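Local coordinates for peroxinectin A (Dictyostelium discoideum, PDB 6ERC), which is a secreted heme peroxidase that uses hydrogen peroxide to oxidise phenolic donors and can also oxidise halides and thiocyanate, at residues 220-225 / 342-347; 314-317 / 321-324. All blocks are in the same frame, centred on the assembly; numbering follows the deposited sequence.

Interactions 1 and 2 have their centres about 13 Å apart in one animal heme peroxidase fold and illustrate how a small surface hairpin is attached to helices. Along the chain the order is 220-225, 314-317, 321-324, 342-347, so the hairpin of interaction 2 is formed between the two helical segments of interaction 1. Helix 342-350, which follows strand 321-326, sits between helix 218-241 and the hairpin and serves both. On the hairpin side, Leu344 CD2 packs 3.3 Å from Tyr314 CZ, Pro343 O probably accepts from Tyr315 N, and Arg346 NH1 makes a weak hydrogen bond to Tyr315 O. The surface strands are thereby joined through one helix to the buried interior.

Interaction 1 (220-225 / 342-347); sequences LLSIHT and EPLIRG
Ser222 meets Leu344 and Ile345 through van der Waals contact alone, a small buried patch in which one serine touches two apolar side chains. Its hydroxyl lies against a methyl of leucine, OG to Leu344 CD1 at 3.4 Å, while its methylene carbon faces the end of the isoleucine, CB to Ile345 CD1 at 3.8 Å. Ile345 starts out to the side of the neighbouring helix, and the bends at chi1 (-59°) and chi2 (-64°) carry CD1 back to it. Beyond the pair of segments, Leu344 also packs on Pro218 and Met312, and Ile345 on Leu226.

The helices that meet here, 218-241 and 342-350, belong to the mainly helical animal heme peroxidase fold, and the side chain of Leu344 is about 11 Å from the heme.

On helix 218-241 several side chains bond back to the backbone of their own helix. Ser222 OG makes a weak bond to Pro218 O, and Thr225 OG1 donates to Leu221 O at 2.9 Å. His224 ND1 donates to Leu220 O at 2.7 Å, approaching from above the carbonyl plane, opposite the face used by His224 N. A salt bridge from Glu342 OE2 to Arg229 NH1 ties the two helices electrostatically.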
# COMPACT_ATOMS: atom_id res chain seq x y z
N LEU A 220 -7.33 -1.93 8.19
CA LEU A 220 -7.07 -0.70 7.46
C LEU A 220 -8.06 0.39 7.85
O LEU A 220 -7.68 1.55 8.04
CB LEU A 220 -7.12 -0.97 5.96
CG LEU A 220 -6.82 0.20 5.01
CD1 LEU A 220 -5.41 0.73 5.24
CD2 LEU A 220 -7.00 -0.24 3.57
N LEU A 221 -9.34 0.03 7.97
CA LEU A 221 -10.35 0.99 8.40
C LEU A 221 -10.09 1.47 9.82
O LEU A 221 -10.36 2.63 10.14
CB LEU A 221 -11.74 0.37 8.29
CG LEU A 221 -12.51 0.71 7.02
CD1 LEU A 221 -13.65 -0.27 6.81
CD2 LEU A 221 -13.03 2.13 7.08
N SER A 222 -9.57 0.59 10.68
CA SER A 222 -9.27 0.99 12.05
C SER A 222 -8.24 2.11 12.08
O SER A 222 -8.39 3.08 12.84
CB SER A 222 -8.78 -0.21 12.85
OG SER A 222 -9.84 -1.11 13.10
N ILE A 223 -7.20 2.01 11.25
CA ILE A 223 -6.22 3.09 11.19
C ILE A 223 -6.89 4.37 10.70
O ILE A 223 -6.63 5.46 11.23
CB ILE A 223 -5.03 2.70 10.30
CG1 ILE A 223 -4.28 1.52 10.93
CG2 ILE A 223 -4.09 3.89 10.10
CD1 ILE A 223 -3.13 0.97 10.09
N HIS A 224 -7.74 4.27 9.68
CA HIS A 224 -8.51 5.44 9.25
C HIS A 224 -9.25 6.05 10.43
O HIS A 224 -9.23 7.27 10.63
CB HIS A 224 -9.49 5.05 8.15
CG HIS A 224 -8.85 4.80 6.82
ND1 HIS A 224 -8.01 3.74 6.58
CD2 HIS A 224 -8.93 5.48 5.65
CE1 HIS A 224 -7.60 3.77 5.33
NE2 HIS A 224 -8.15 4.82 4.74
N THR A 225 -9.92 5.21 11.22
CA THR A 225 -10.75 5.71 12.31
C THR A 225 -9.93 6.49 13.33
O THR A 225 -10.29 7.61 13.71
CB THR A 225 -11.48 4.54 12.98
OG1 THR A 225 -12.25 3.84 12.00
CG2 THR A 225 -12.40 5.03 14.09
N GLU A 342 -11.45 -1.11 18.92
CA GLU A 342 -10.54 -1.55 19.98
C GLU A 342 -10.23 -3.03 19.90
O GLU A 342 -9.05 -3.40 20.04
CB GLU A 342 -11.12 -1.18 21.35
CG GLU A 342 -11.01 0.29 21.71
CD GLU A 342 -12.02 1.15 20.96
OE1 GLU A 342 -12.98 0.60 20.39
OE2 GLU A 342 -11.85 2.39 20.96
N PRO A 343 -11.20 -3.93 19.70
CA PRO A 343 -10.85 -5.36 19.63
C PRO A 343 -9.90 -5.69 18.49
O PRO A 343 -9.04 -6.58 18.65
CB PRO A 343 -12.22 -6.04 19.44
CG PRO A 343 -13.21 -5.06 19.94
CD PRO A 343 -12.65 -3.71 19.62
N LEU A 344 -10.02 -5.02 17.35
CA LEU A 344 -9.07 -5.21 16.26
C LEU A 344 -7.68 -4.72 16.66
O LEU A 344 -6.69 -5.45 16.52
CB LEU A 344 -9.55 -4.49 15.01
CG LEU A 344 -10.72 -5.15 14.27
CD1 LEU A 344 -11.34 -4.16 13.30
CD2 LEU A 344 -10.25 -6.40 13.53
N ILE A 345 -7.60 -3.48 17.15
CA ILE A 345 -6.30 -2.91 17.50
C ILE A 345 -5.54 -3.84 18.43
O ILE A 345 -4.34 -4.08 18.26
CB ILE A 345 -6.48 -1.51 18.14
CG1 ILE A 345 -7.21 -0.56 17.19
CG2 ILE A 345 -5.12 -0.94 18.54
CD1 ILE A 345 -6.47 -0.24 15.91
N ARG A 346 -6.23 -4.39 19.43
CA ARG A 346 -5.56 -5.29 20.37
C ARG A 346 -4.96 -6.48 19.63
O ARG A 346 -3.83 -6.89 19.91
CB ARG A 346 -6.54 -5.76 21.45
CG ARG A 346 -6.98 -4.67 22.42
CD ARG A 346 -7.75 -5.26 23.59
NE ARG A 346 -8.45 -4.23 24.37
CZ ARG A 346 -9.71 -3.85 24.16
NH1 ARG A 346 -10.43 -4.40 23.20
NH2 ARG A 346 -10.24 -2.91 24.92
N GLY A 347 -5.71 -7.06 18.69
CA GLY A 347 -5.19 -8.19 17.94
C GLY A 347 -4.04 -7.80 17.03
O GLY A 347 -3.06 -8.54 16.91

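Interaction 2 (314-317 / 321-324); sequences YYSE and RLQP. With NAG (2-acetamido-2-deoxy-beta-D-glucopyranose), chain E.
Tyr315 and Arg321 face each other as a non-hydrogen-bonded pair of an antiparallel beta hairpin, strands 311-315 and 321-326, whose turn lies beside an N-linked glycan. With CG set beside the backbone N (chi1 -78°), the Tyr315 ring leans toward the arginine chain, bringing CE1 within 3.5 Å of Arg321 CB. The phenol end reaches the next methylene, Tyr315 OH lying 3.7 Å from Arg321 CG. Arg321 is extended from CG to NE, and although the two side chains cross at a slant, the guanidinium plane is within 2° of the ring plane. Its charge has a partner on the other strand, Arg321 NH2 forming a salt bridge with Glu313 OE2. An alanine in place of Tyr315 would probably open a gap beside CB and CG of Arg321, leaving its chain held mainly by that salt bridge.

Tyr314 and Leu322 occupy the other face of the hairpin, touching at their CB atoms, 3.9 Å apart. Their backbones share one nearly straight hydrogen bond, Leu322 N to Tyr314 O at 2.8 Å, with the donor tilted from the carbonyl plane. Farther out, Tyr314 OH is held by Ala336 O.

Near the turn, Leu322 CD1 lies 3.8 Å from Ser316 CB. The serine hydroxyl, at chi1 67°, is placed between the backbone N and carbonyl carbon. It makes a weak hydrogen bond to Asn318 OD1, and Ser316 OG also packs by van der Waals contact on the acetyl methyl of the sugar, C8 of NAG, at 3.4 Å.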
# COMPACT_ATOMS: atom_id res chain seq x y z
N TYR A 314 -9.12 -10.82 17.45
CA TYR A 314 -9.97 -9.94 18.24
C TYR A 314 -9.73 -10.22 19.72
O TYR A 314 -9.73 -11.38 20.14
CB TYR A 314 -11.45 -10.15 17.93
CG TYR A 314 -11.92 -9.54 16.63
CD1 TYR A 314 -11.60 -10.11 15.41
CD2 TYR A 314 -12.71 -8.40 16.63
CE1 TYR A 314 -12.04 -9.56 14.22
CE2 TYR A 314 -13.15 -7.83 15.45
CZ TYR A 314 -12.82 -8.42 14.25
OH TYR A 314 -13.25 -7.87 13.06
N TYR A 315 -9.54 -9.15 20.49
CA TYR A 315 -9.37 -9.27 21.93
C TYR A 315 -10.32 -8.30 22.63
O TYR A 315 -10.61 -7.22 22.12
CB TYR A 315 -7.92 -8.99 22.35
CG TYR A 315 -6.99 -10.15 22.10
CD1 TYR A 315 -6.76 -11.11 23.08
CD2 TYR A 315 -6.34 -10.29 20.88
CE1 TYR A 315 -5.91 -12.17 22.86
CE2 TYR A 315 -5.49 -11.36 20.65
CZ TYR A 315 -5.28 -12.29 21.64
OH TYR A 315 -4.43 -13.36 21.43
N SER A 316 -10.79 -8.70 23.81
CA SER A 316 -11.71 -7.87 24.57
C SER A 316 -10.94 -7.04 25.61
O SER A 316 -9.71 -7.14 25.74
CB SER A 316 -12.78 -8.73 25.24
OG SER A 316 -12.22 -9.56 26.23
N GLU A 317 -11.67 -6.21 26.36
CA GLU A 317 -11.03 -5.31 27.31
C GLU A 317 -10.20 -6.07 28.33
O GLU A 317 -9.08 -5.65 28.67
CB GLU A 317 -12.09 -4.45 28.00
CG GLU A 317 -11.53 -3.26 28.76
CD GLU A 317 -12.59 -2.50 29.53
OE1 GLU A 317 -13.78 -2.84 29.38
OE2 GLU A 317 -12.23 -1.58 30.29
N ARG A 321 -9.09 -13.70 24.33
CA ARG A 321 -9.02 -13.92 22.89
C ARG A 321 -10.39 -14.33 22.36
O ARG A 321 -10.98 -15.31 22.84
CB ARG A 321 -7.98 -14.99 22.57
CG ARG A 321 -7.65 -15.15 21.09
CD ARG A 321 -6.76 -16.37 20.87
NE ARG A 321 -6.18 -16.40 19.54
CZ ARG A 321 -5.37 -17.36 19.10
NH1 ARG A 321 -5.05 -18.38 19.89
NH2 ARG A 321 -4.88 -17.30 17.87
N LEU A 322 -10.91 -13.59 21.39
CA LEU A 322 -12.19 -13.89 20.76
C LEU A 322 -11.97 -14.65 19.46
O LEU A 322 -10.84 -14.81 18.98
CB LEU A 322 -12.97 -12.60 20.51
CG LEU A 322 -13.71 -11.99 21.71
CD1 LEU A 322 -12.77 -11.70 22.86
CD2 LEU A 322 -14.43 -10.71 21.29
N GLN A 323 -13.07 -15.13 18.89
CA GLN A 323 -13.00 -15.93 17.67
C GLN A 323 -12.25 -15.18 16.58
O GLN A 323 -12.72 -14.11 16.15
CB GLN A 323 -14.40 -16.29 17.19
CG GLN A 323 -14.41 -17.15 15.94
CD GLN A 323 -15.79 -17.69 15.62
OE1 GLN A 323 -16.78 -16.97 15.68
NE2 GLN A 323 -15.85 -18.97 15.27
N PRO A 324 -11.11 -15.67 16.10
CA PRO A 324 -10.39 -14.95 15.05
C PRO A 324 -11.20 -14.84 13.77
O PRO A 324 -11.95 -15.75 13.40
CB PRO A 324 -9.12 -15.79 14.84
CG PRO A 324 -8.97 -16.56 16.11
CD PRO A 324 -10.36 -16.84 16.59
C1 NAG E . -14.14 -10.24 30.40
C2 NAG E . -14.89 -10.27 29.04
C3 NAG E . -15.67 -11.58 28.88
C4 NAG E . -14.80 -12.79 29.16
C5 NAG E . -14.16 -12.65 30.53
C6 NAG E . -13.26 -13.80 30.89
C7 NAG E . -15.43 -7.88 28.66
C8 NAG E . -13.96 -7.63 28.49
N2 NAG E . -15.80 -9.14 28.92
O3 NAG E . -16.18 -11.65 27.55
O4 NAG E . -15.59 -13.97 29.13
O5 NAG E . -13.37 -11.46 30.56
O6 NAG E . -13.29 -14.82 29.91
O7 NAG E . -16.25 -6.97 28.58